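Local coordinates for ABC transporter, substrate binding protein (Polyamine) (Agrobacterium tumefaciens, PDB 4EUO) that binds gamma-aminobutyrate selectively in the periplasm and probably hands it to an ABC transporter for uptake, at residues L162-K173 / I304-K314. Residues are numbered along the deposited sequence; the frame is centred on the assembly and turned at random.
Sequences LDRAFKKLDTIK and IGERWYAWQAK. With SO4 (sulfate ion), chain F.
Phe166 and Trp311 form an offset stack between helix 162-170 and the 304-313 part of the C-terminal helix, roughly parallel with 28° between N-to-C directions, on the outer side of one lobe of this periplasmic binding-protein fold. The phenyl ring lies over the pyrrole half of the indole, planes 11° apart and centroids 4.5 Å apart, with Trp311 CB above the phenyl centre. Leu169 meets the benzo half on the same indole face, CB reaching Trp311 CZ2 at 3.4 Å, while the edge of Phe166 abuts Trp308 CE3.

Across the opposite face of Trp311 runs Lys173. With CG anti to the backbone N (chi1 -160°) and the chain extended beyond, its CE packs over the six-membered ring and NZ makes a cation-pi contact with the five-membered one. The ammonium ends at the last helical turn, donating to Trp311 O at 2.8 Å and more weakly to Gln312 O and Lys314 O; its charge probably complements the helix C-terminus. Asp170 helps to fix the indole's rotation, its OD1 taking the NE1 hydrogen of Trp311 (2.8 Å) from above the carboxylate plane, and its OD2 forms a salt bridge with Lys314 NZ.

At the other end of the contact, Leu162 CD1 lies over one face of the Arg307 guanidinium. NH2 forms a salt bridge with Asp163 OD1 and also donates to O4 of a sulfate, probably from the crystallisation liquor; NH1 donates almost straight to its O1, and its O3 accepts from Leu162 N at 2.9 Å. Farther out, the C-terminal helix is anchored to the lobe by Trp308 NE1 and Gln312 NE2, which share Lys136 O.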
# COMPACT_ATOMS: atom_id res chain seq x y z
N LEU A 162 -2.20 -21.74 -1.13
CA LEU A 162 -3.47 -21.08 -0.88
C LEU A 162 -4.38 -21.90 0.00
O LEU A 162 -4.98 -21.35 0.93
CB LEU A 162 -4.17 -20.67 -2.18
CG LEU A 162 -3.42 -19.70 -3.07
CD1 LEU A 162 -4.25 -19.35 -4.30
CD2 LEU A 162 -3.06 -18.40 -2.33
N ASP A 163 -4.43 -23.24 -0.20
CA ASP A 163 -5.28 -24.10 0.63
C ASP A 163 -4.88 -24.01 2.07
O ASP A 163 -5.74 -23.89 2.94
CB ASP A 163 -5.20 -25.54 0.12
CG ASP A 163 -6.02 -25.84 -1.13
OD1 ASP A 163 -6.85 -24.98 -1.51
OD2 ASP A 163 -5.83 -26.93 -1.71
N ARG A 164 -3.57 -23.99 2.32
CA ARG A 164 -3.09 -23.92 3.69
C ARG A 164 -3.45 -22.55 4.30
O ARG A 164 -3.87 -22.46 5.45
CB ARG A 164 -1.58 -24.14 3.71
CG ARG A 164 -0.96 -24.07 5.08
CD ARG A 164 0.51 -24.41 5.00
NE ARG A 164 1.14 -24.32 6.31
CZ ARG A 164 2.38 -24.74 6.57
NH1 ARG A 164 3.13 -25.25 5.60
NH2 ARG A 164 2.86 -24.66 7.80
N ALA A 165 -3.27 -21.46 3.53
CA ALA A 165 -3.60 -20.13 4.01
C ALA A 165 -5.08 -20.03 4.33
O ALA A 165 -5.44 -19.48 5.39
CB ALA A 165 -3.22 -19.08 2.97
N PHE A 166 -5.95 -20.54 3.46
CA PHE A 166 -7.39 -20.45 3.70
C PHE A 166 -7.81 -21.30 4.89
O PHE A 166 -8.67 -20.88 5.68
CB PHE A 166 -8.15 -20.87 2.43
CG PHE A 166 -7.99 -19.95 1.24
CD1 PHE A 166 -7.98 -18.57 1.39
CD2 PHE A 166 -7.89 -20.46 -0.05
CE1 PHE A 166 -7.84 -17.72 0.27
CE2 PHE A 166 -7.77 -19.62 -1.16
CZ PHE A 166 -7.71 -18.25 -0.99
N LYS A 167 -7.17 -22.49 5.08
CA LYS A 167 -7.49 -23.28 6.28
C LYS A 167 -7.11 -22.53 7.55
O LYS A 167 -7.86 -22.55 8.52
CB LYS A 167 -6.76 -24.63 6.25
CG LYS A 167 -7.41 -25.59 5.26
CD LYS A 167 -6.72 -26.95 5.20
CE LYS A 167 -7.44 -27.91 4.29
NZ LYS A 167 -6.70 -29.20 4.15
N LYS A 168 -5.97 -21.81 7.54
CA LYS A 168 -5.55 -21.04 8.69
C LYS A 168 -6.52 -19.85 8.92
O LYS A 168 -6.92 -19.57 10.04
CB LYS A 168 -4.10 -20.54 8.52
CG LYS A 168 -3.54 -19.77 9.74
CD LYS A 168 -3.57 -20.59 11.06
CE LYS A 168 -2.70 -19.90 12.06
NZ LYS A 168 -2.77 -20.56 13.39
N LEU A 169 -6.90 -19.16 7.84
CA LEU A 169 -7.88 -18.07 7.96
C LEU A 169 -9.24 -18.57 8.47
O LEU A 169 -9.88 -17.88 9.25
CB LEU A 169 -8.06 -17.32 6.63
CG LEU A 169 -6.88 -16.41 6.31
CD1 LEU A 169 -6.78 -16.20 4.79
CD2 LEU A 169 -7.01 -15.09 7.06
N ASP A 170 -9.65 -19.79 8.07
CA ASP A 170 -10.92 -20.36 8.54
C ASP A 170 -10.96 -20.46 10.05
O ASP A 170 -12.06 -20.34 10.62
CB ASP A 170 -11.10 -21.75 7.96
CG ASP A 170 -11.64 -21.77 6.54
OD1 ASP A 170 -12.09 -20.70 6.07
OD2 ASP A 170 -11.60 -22.85 5.90
N THR A 171 -9.80 -20.67 10.73
CA THR A 171 -9.80 -20.79 12.19
C THR A 171 -10.23 -19.51 12.91
O THR A 171 -10.59 -19.57 14.10
CB THR A 171 -8.44 -21.27 12.72
OG1 THR A 171 -7.46 -20.22 12.60
CG2 THR A 171 -7.94 -22.55 12.06
N ILE A 172 -10.18 -18.34 12.22
CA ILE A 172 -10.54 -17.08 12.85
C ILE A 172 -11.55 -16.30 12.03
O ILE A 172 -11.85 -15.17 12.41
CB ILE A 172 -9.28 -16.19 13.09
CG1 ILE A 172 -8.62 -15.75 11.76
CG2 ILE A 172 -8.27 -16.91 13.99
CD1 ILE A 172 -7.72 -14.51 11.90
N LYS A 173 -12.07 -16.89 10.94
CA LYS A 173 -12.92 -16.19 9.98
C LYS A 173 -14.07 -15.42 10.62
O LYS A 173 -14.31 -14.27 10.24
CB LYS A 173 -13.42 -17.14 8.90
CG LYS A 173 -13.89 -16.42 7.64
CD LYS A 173 -14.38 -17.43 6.63
CE LYS A 173 -14.71 -16.78 5.32
NZ LYS A 173 -15.38 -17.77 4.43
N ILE A 304 -5.44 -15.74 -8.17
CA ILE A 304 -5.48 -15.59 -6.72
C ILE A 304 -6.75 -14.81 -6.34
O ILE A 304 -7.43 -15.20 -5.39
CB ILE A 304 -4.21 -14.91 -6.17
CG1 ILE A 304 -2.94 -15.72 -6.49
CG2 ILE A 304 -4.36 -14.70 -4.66
CD1 ILE A 304 -1.65 -14.93 -6.26
N GLY A 305 -7.08 -13.77 -7.11
CA GLY A 305 -8.27 -13.00 -6.81
C GLY A 305 -9.54 -13.84 -6.82
O GLY A 305 -10.37 -13.78 -5.90
N GLU A 306 -9.69 -14.69 -7.84
CA GLU A 306 -10.88 -15.57 -7.93
C GLU A 306 -10.97 -16.46 -6.70
O GLU A 306 -12.03 -16.58 -6.08
CB GLU A 306 -10.79 -16.43 -9.20
CG GLU A 306 -11.14 -15.64 -10.44
CD GLU A 306 -11.28 -16.40 -11.75
OE1 GLU A 306 -11.51 -17.63 -11.70
OE2 GLU A 306 -11.19 -15.76 -12.82
N ARG A 307 -9.84 -17.05 -6.29
CA ARG A 307 -9.80 -17.93 -5.13
C ARG A 307 -10.09 -17.19 -3.83
O ARG A 307 -10.77 -17.72 -2.94
CB ARG A 307 -8.46 -18.69 -5.09
CG ARG A 307 -8.43 -19.62 -6.32
CD ARG A 307 -7.33 -20.62 -6.35
NE ARG A 307 -7.36 -21.51 -5.19
CZ ARG A 307 -6.38 -22.36 -4.90
NH1 ARG A 307 -5.30 -22.42 -5.67
NH2 ARG A 307 -6.44 -23.09 -3.80
N TRP A 308 -9.52 -15.98 -3.70
CA TRP A 308 -9.72 -15.16 -2.52
C TRP A 308 -11.20 -14.80 -2.32
O TRP A 308 -11.73 -15.02 -1.24
CB TRP A 308 -8.84 -13.90 -2.63
CG TRP A 308 -9.11 -12.87 -1.58
CD1 TRP A 308 -9.87 -11.74 -1.70
CD2 TRP A 308 -8.69 -12.92 -0.21
NE1 TRP A 308 -9.89 -11.04 -0.50
CE2 TRP A 308 -9.17 -11.75 0.43
CE3 TRP A 308 -7.88 -13.81 0.53
CZ2 TRP A 308 -8.91 -11.47 1.77
CZ3 TRP A 308 -7.62 -13.54 1.86
CH2 TRP A 308 -8.12 -12.37 2.46
N TYR A 309 -11.85 -14.28 -3.36
CA TYR A 309 -13.26 -13.90 -3.23
C TYR A 309 -14.16 -15.11 -3.06
O TYR A 309 -15.11 -15.04 -2.27
CB TYR A 309 -13.70 -12.98 -4.38
CG TYR A 309 -12.96 -11.66 -4.36
CD1 TYR A 309 -13.00 -10.83 -3.25
CD2 TYR A 309 -12.16 -11.28 -5.43
CE1 TYR A 309 -12.29 -9.63 -3.22
CE2 TYR A 309 -11.44 -10.09 -5.40
CZ TYR A 309 -11.49 -9.28 -4.28
OH TYR A 309 -10.74 -8.13 -4.25
N ALA A 310 -13.84 -16.23 -3.72
CA ALA A 310 -14.63 -17.46 -3.53
C ALA A 310 -14.49 -17.96 -2.10
O ALA A 310 -15.48 -18.30 -1.46
CB ALA A 310 -14.18 -18.52 -4.51
N TRP A 311 -13.27 -17.88 -1.52
CA TRP A 311 -13.08 -18.32 -0.16
C TRP A 311 -13.86 -17.40 0.81
O TRP A 311 -14.48 -17.88 1.77
CB TRP A 311 -11.58 -18.38 0.20
CG TRP A 311 -11.39 -18.47 1.68
CD1 TRP A 311 -11.56 -19.59 2.45
CD2 TRP A 311 -11.17 -17.38 2.59
NE1 TRP A 311 -11.44 -19.26 3.78
CE2 TRP A 311 -11.21 -17.91 3.90
CE3 TRP A 311 -10.98 -16.00 2.44
CZ2 TRP A 311 -11.06 -17.13 5.04
CZ3 TRP A 311 -10.82 -15.21 3.57
CH2 TRP A 311 -10.87 -15.78 4.85
N GLN A 312 -13.82 -16.08 0.58
CA GLN A 312 -14.54 -15.16 1.45
C GLN A 312 -16.04 -15.51 1.50
O GLN A 312 -16.66 -15.44 2.57
CB GLN A 312 -14.37 -13.72 0.97
CG GLN A 312 -13.04 -13.12 1.45
CD GLN A 312 -12.94 -11.67 1.08
OE1 GLN A 312 -13.38 -11.27 0.01
NE2 GLN A 312 -12.31 -10.86 1.92
N ALA A 313 -16.59 -15.96 0.35
CA ALA A 313 -18.03 -16.29 0.26
C ALA A 313 -18.38 -17.71 0.71
O ALA A 313 -19.56 -18.01 0.91
CB ALA A 313 -18.51 -16.03 -1.15
N LYS A 314 -17.38 -18.56 0.93
CA LYS A 314 -17.57 -19.95 1.37
C LYS A 314 -18.16 -20.02 2.78
O LYS A 314 -17.79 -19.24 3.65
CB LYS A 314 -16.23 -20.72 1.28
CG LYS A 314 -16.26 -22.17 1.77
CD LYS A 314 -14.98 -22.95 1.42
CE LYS A 314 -13.73 -22.50 2.15
NZ LYS A 314 -13.74 -22.90 3.58
S SO4 F . -2.80 -24.33 -3.86
O1 SO4 F . -3.41 -24.14 -5.16
O2 SO4 F . -2.03 -25.60 -3.87
O3 SO4 F . -1.89 -23.22 -3.55
O4 SO4 F . -3.88 -24.36 -2.90
O HOH W 1 -14.59 -20.59 4.88
O HOH W 2 -10.71 -23.22 3.39